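Local coordinates for leucine-rich-repeat protein (Methanosarcina barkeri, PDB 4WNR), which binds GDP through its Roc G-protein domain and, as a whole protein, probably acts as a serine/threonine protein kinase, at residues W81-V92 / K194-Q204. Residues are numbered along the deposited sequence; the frame is centred on the assembly and turned at random.
With SO4 (sulfate ion), chain F.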
loop_
_atom_site.group_PDB
_atom_site.type_symbol
_atom_site.label_atom_id
_atom_site.label_comp_id
_atom_site.label_asym_id
_atom_site.label_seq_id
_atom_site.Cartn_x
_atom_site.Cartn_y
_atom_site.Cartn_z
ATOM N N TRP A 81 9.749 -5.363 8.937
ATOM C CA TRP A 81 11.206 -5.452 9.033
ATOM C C TRP A 81 11.750 -4.328 9.912
ATOM O O TRP A 81 11.090 -3.308 10.105
ATOM C CB TRP A 81 11.814 -5.368 7.630
ATOM C CG TRP A 81 13.302 -5.567 7.567
ATOM C CD1 TRP A 81 14.002 -6.659 7.989
ATOM C CD2 TRP A 81 14.266 -4.656 7.027
ATOM N NE1 TRP A 81 15.344 -6.480 7.755
ATOM C CE2 TRP A 81 15.533 -5.259 7.164
ATOM C CE3 TRP A 81 14.181 -3.385 6.444
ATOM C CZ2 TRP A 81 16.708 -4.636 6.739
ATOM C CZ3 TRP A 81 15.349 -2.766 6.020
ATOM C CH2 TRP A 81 16.597 -3.393 6.171
ATOM N N GLY A 82 12.947 -4.524 10.452
ATOM C CA GLY A 82 13.598 -3.502 11.266
ATOM C C GLY A 82 15.108 -3.633 11.318
ATOM O O GLY A 82 15.658 -4.717 11.113
ATOM N N PHE A 83 15.773 -2.512 11.583
ATOM C CA PHE A 83 17.222 -2.480 11.775
ATOM C C PHE A 83 17.592 -1.363 12.745
ATOM O O PHE A 83 16.852 -0.388 12.889
ATOM C CB PHE A 83 17.951 -2.299 10.439
ATOM C CG PHE A 83 17.635 -1.006 9.739
ATOM C CD1 PHE A 83 16.508 -0.894 8.936
ATOM C CD2 PHE A 83 18.472 0.094 9.869
ATOM C CE1 PHE A 83 16.217 0.294 8.284
ATOM C CE2 PHE A 83 18.187 1.285 9.220
ATOM C CZ PHE A 83 17.059 1.384 8.426
ATOM N N LYS A 84 18.735 -1.512 13.407
ATOM C CA LYS A 84 19.175 -0.547 14.412
ATOM C C LYS A 84 20.307 0.324 13.873
ATOM O O LYS A 84 21.406 -0.167 13.615
ATOM C CB LYS A 84 19.621 -1.269 15.686
ATOM C CG LYS A 84 19.741 -0.355 16.895
ATOM C CD LYS A 84 19.981 -1.136 18.176
ATOM C CE LYS A 84 19.943 -0.226 19.395
ATOM N NZ LYS A 84 20.174 -0.975 20.662
ATOM N N ASP A 85 20.023 1.610 13.684
ATOM C CA ASP A 85 21.048 2.588 13.327
ATOM C C ASP A 85 21.440 3.333 14.588
ATOM O O ASP A 85 20.652 4.127 15.109
ATOM C CB ASP A 85 20.516 3.583 12.299
ATOM C CG ASP A 85 21.462 4.753 12.076
ATOM O OD1 ASP A 85 22.569 4.530 11.539
ATOM O OD2 ASP A 85 21.099 5.895 12.436
ATOM N N LYS A 86 22.652 3.081 15.075
ATOM C CA LYS A 86 23.110 3.678 16.325
ATOM C C LYS A 86 22.095 3.348 17.426
ATOM O O LYS A 86 21.750 2.179 17.612
ATOM C CB LYS A 86 23.325 5.187 16.149
ATOM C CG LYS A 86 24.609 5.522 15.416
ATOM C CD LYS A 86 24.554 6.907 14.802
ATOM C CE LYS A 86 25.677 7.101 13.801
ATOM N NZ LYS A 86 25.458 8.308 12.959
ATOM N N ASP A 87 21.612 4.358 18.146
ATOM C CA ASP A 87 20.600 4.135 19.173
ATOM C C ASP A 87 19.230 3.806 18.573
ATOM O O ASP A 87 18.528 2.919 19.063
ATOM C CB ASP A 87 20.478 5.364 20.079
ATOM C CG ASP A 87 19.709 5.075 21.366
ATOM O OD1 ASP A 87 19.393 3.895 21.646
ATOM O OD2 ASP A 87 19.423 6.040 22.109
ATOM N N LYS A 88 18.869 4.521 17.508
ATOM C CA LYS A 88 17.511 4.486 16.955
ATOM C C LYS A 88 17.107 3.108 16.432
ATOM O O LYS A 88 17.843 2.483 15.666
ATOM C CB LYS A 88 17.373 5.512 15.825
ATOM C CG LYS A 88 17.501 6.961 16.272
ATOM C CD LYS A 88 17.555 7.915 15.085
ATOM C CE LYS A 88 16.216 8.017 14.370
ATOM N NZ LYS A 88 16.241 9.017 13.266
ATOM N N GLU A 89 15.932 2.650 16.857
ATOM C CA GLU A 89 15.346 1.403 16.369
ATOM C C GLU A 89 14.436 1.720 15.181
ATOM O O GLU A 89 13.336 2.247 15.355
ATOM C CB GLU A 89 14.558 0.709 17.488
ATOM C CG GLU A 89 14.025 -0.679 17.138
ATOM C CD GLU A 89 15.120 -1.716 16.942
ATOM O OE1 GLU A 89 16.135 -1.671 17.672
ATOM O OE2 GLU A 89 14.962 -2.590 16.060
ATOM N N ILE A 90 14.907 1.406 13.976
ATOM C CA ILE A 90 14.154 1.686 12.752
ATOM C C ILE A 90 13.164 0.556 12.479
ATOM O O ILE A 90 13.504 -0.621 12.606
ATOM C CB ILE A 90 15.076 1.859 11.523
ATOM C CG1 ILE A 90 16.188 2.883 11.803
ATOM C CG2 ILE A 90 14.268 2.260 10.295
ATOM C CD1 ILE A 90 15.707 4.270 12.182
ATOM N N LYS A 91 11.944 0.932 12.104
ATOM C CA LYS A 91 10.871 -0.023 11.816
ATOM C C LYS A 91 10.342 0.196 10.396
ATOM O O LYS A 91 10.019 1.319 10.013
ATOM C CB LYS A 91 9.746 0.130 12.840
ATOM C CG LYS A 91 10.139 -0.301 14.248
ATOM C CD LYS A 91 9.405 0.486 15.327
ATOM C CE LYS A 91 7.959 0.046 15.482
ATOM N NZ LYS A 91 7.829 -1.201 16.284
ATOM N N VAL A 92 10.265 -0.885 9.623
ATOM C CA VAL A 92 9.890 -0.811 8.210
ATOM C C VAL A 92 8.737 -1.761 7.902
ATOM O O VAL A 92 8.734 -2.911 8.341
ATOM C CB VAL A 92 11.085 -1.159 7.297
ATOM C CG1 VAL A 92 10.695 -1.068 5.829
ATOM C CG2 VAL A 92 12.260 -0.236 7.584
ATOM N N LYS A 194 18.722 1.411 3.436
ATOM C CA LYS A 194 18.891 1.789 4.843
ATOM C C LYS A 194 19.200 3.278 4.996
ATOM O O LYS A 194 18.667 3.938 5.887
ATOM C CB LYS A 194 20.012 0.970 5.491
ATOM C CG LYS A 194 19.670 -0.492 5.729
ATOM C CD LYS A 194 20.913 -1.291 6.094
ATOM C CE LYS A 194 20.618 -2.777 6.236
ATOM N NZ LYS A 194 19.908 -3.096 7.506
ATOM N N LYS A 195 20.052 3.799 4.118
ATOM C CA LYS A 195 20.486 5.195 4.191
ATOM C C LYS A 195 19.352 6.159 3.849
ATOM O O LYS A 195 19.162 7.161 4.535
ATOM C CB LYS A 195 21.689 5.434 3.270
ATOM C CG LYS A 195 22.335 6.806 3.430
ATOM C CD LYS A 195 23.851 6.760 3.257
ATOM C CE LYS A 195 24.271 6.461 1.824
ATOM N NZ LYS A 195 24.102 7.636 0.924
ATOM N N GLU A 196 18.604 5.849 2.794
ATOM C CA GLU A 196 17.482 6.691 2.360
ATOM C C GLU A 196 16.265 6.580 3.283
ATOM O O GLU A 196 15.477 7.521 3.381
ATOM C CB GLU A 196 17.085 6.356 0.919
ATOM C CG GLU A 196 18.129 6.743 -0.122
ATOM C CD GLU A 196 18.382 8.242 -0.196
ATOM O OE1 GLU A 196 17.441 9.030 0.039
ATOM O OE2 GLU A 196 19.530 8.635 -0.491
ATOM N N LEU A 197 16.115 5.435 3.948
ATOM C CA LEU A 197 15.041 5.241 4.931
ATOM C C LEU A 197 15.191 6.172 6.135
ATOM O O LEU A 197 14.198 6.651 6.682
ATOM C CB LEU A 197 14.983 3.783 5.405
ATOM C CG LEU A 197 14.229 2.799 4.504
ATOM C CD1 LEU A 197 14.561 1.365 4.882
ATOM C CD2 LEU A 197 12.726 3.032 4.570
ATOM N N LEU A 198 16.433 6.419 6.544
ATOM C CA LEU A 198 16.724 7.339 7.646
ATOM C C LEU A 198 16.447 8.800 7.280
ATOM O O LEU A 198 16.138 9.611 8.152
ATOM C CB LEU A 198 18.183 7.195 8.086
ATOM C CG LEU A 198 18.590 5.834 8.659
ATOM C CD1 LEU A 198 20.104 5.684 8.666
ATOM C CD2 LEU A 198 18.023 5.640 10.056
ATOM N N LYS A 199 16.548 9.123 5.993
ATOM C CA LYS A 199 16.435 10.504 5.513
ATOM C C LYS A 199 15.010 10.945 5.144
ATOM O O LYS A 199 14.817 12.082 4.707
ATOM C CB LYS A 199 17.357 10.710 4.305
ATOM C CG LYS A 199 18.839 10.587 4.626
ATOM C CD LYS A 199 19.694 10.554 3.369
ATOM C CE LYS A 199 19.682 11.887 2.637
ATOM N NZ LYS A 199 20.633 11.901 1.491
ATOM N N VAL A 200 14.022 10.066 5.310
ATOM C CA VAL A 200 12.627 10.425 5.006
ATOM C C VAL A 200 12.138 11.499 5.982
ATOM O O VAL A 200 12.548 11.521 7.142
ATOM C CB VAL A 200 11.669 9.209 5.022
ATOM C CG1 VAL A 200 12.103 8.170 3.999
ATOM C CG2 VAL A 200 11.567 8.592 6.410
ATOM N N GLU A 201 11.260 12.378 5.502
ATOM C CA GLU A 201 10.873 13.585 6.244
ATOM C C GLU A 201 10.221 13.310 7.600
ATOM O O GLU A 201 10.467 14.039 8.562
ATOM C CB GLU A 201 9.948 14.467 5.399
ATOM C CG GLU A 201 10.639 15.123 4.210
ATOM C CD GLU A 201 9.900 16.347 3.693
ATOM O OE1 GLU A 201 9.610 16.397 2.477
ATOM O OE2 GLU A 201 9.609 17.258 4.497
ATOM N N HIS A 202 9.405 12.262 7.681
ATOM C CA HIS A 202 8.671 11.954 8.916
ATOM C C HIS A 202 9.418 10.994 9.855
ATOM O O HIS A 202 8.833 10.453 10.796
ATOM C CB HIS A 202 7.265 11.424 8.596
ATOM C CG HIS A 202 7.232 9.986 8.181
ATOM N ND1 HIS A 202 7.572 9.568 6.913
ATOM C CD2 HIS A 202 6.883 8.871 8.864
ATOM C CE1 HIS A 202 7.444 8.256 6.836
ATOM N NE2 HIS A 202 7.025 7.810 8.006
ATOM N N MET A 203 10.710 10.801 9.605
ATOM C CA MET A 203 11.558 10.003 10.492
ATOM C C MET A 203 11.950 10.823 11.723
ATOM O O MET A 203 12.049 10.290 12.830
ATOM C CB MET A 203 12.817 9.531 9.756
ATOM C CG MET A 203 13.257 8.127 10.127
ATOM S SD MET A 203 12.074 6.895 9.550
ATOM C CE MET A 203 12.748 5.408 10.281
ATOM N N GLN A 204 12.172 12.119 11.513
ATOM C CA GLN A 204 12.525 13.046 12.590
ATOM C C GLN A 204 11.311 13.494 13.408
ATOM O O GLN A 204 11.469 13.996 14.522
ATOM C CB GLN A 204 13.236 14.276 12.014
ATOM C CG GLN A 204 14.521 13.961 11.260
ATOM C CD GLN A 204 15.596 13.363 12.153
ATOM O OE1 GLN A 204 15.932 13.924 13.198
ATOM N NE2 GLN A 204 16.143 12.219 11.747
HETATM S S SO4 F . 25.308 6.751 -2.657
HETATM O O1 SO4 F . 26.572 6.859 -1.896
HETATM O O2 SO4 F . 25.317 7.717 -3.779
HETATM O O3 SO4 F . 25.161 5.377 -3.189
HETATM O O4 SO4 F . 24.171 7.056 -1.761
#
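Trp81 begins the contact by meeting Leu197 CD1 with the edge of its indole, near the ring plane, while Lys194 reaches across it at about a right angle. The strands belong to the beta hairpin 77-85/88-96 of the Ras-like Roc domain, on which the end of helix 186-198 and the following loop pack. The helix segment crosses strand 81-85 at -79°. Phe83 lies between two aliphatic groups: Ile90 CB sits over the centre of one ring face, and Lys194 CG covers the other in a CH-pi contact 4.1 Å from the centroid. Phe83 CG stands between its backbone N and carbonyl carbon (chi1 62°), which lays the ring along the lysine chain. With the ring cut back to an alanine, Ile90 CB and Lys194 CG would probably be left facing a gap, and Leu197 CD1 would lose its neighbour CE1. Asp85 leads into a type II' turn ending at Lys88, and its carboxylate rests against the methyls of Leu198, Asp85 CG lying 3.8 Å from Leu198 CD1. Ile90 is buried between helix and loop, its CG2 touching Met203 CE; the Met203 side chain also packs on Val42 of strand 36-47. Val92 closes the row, its CG2 lying 3.9 Å from Leu197 CD1.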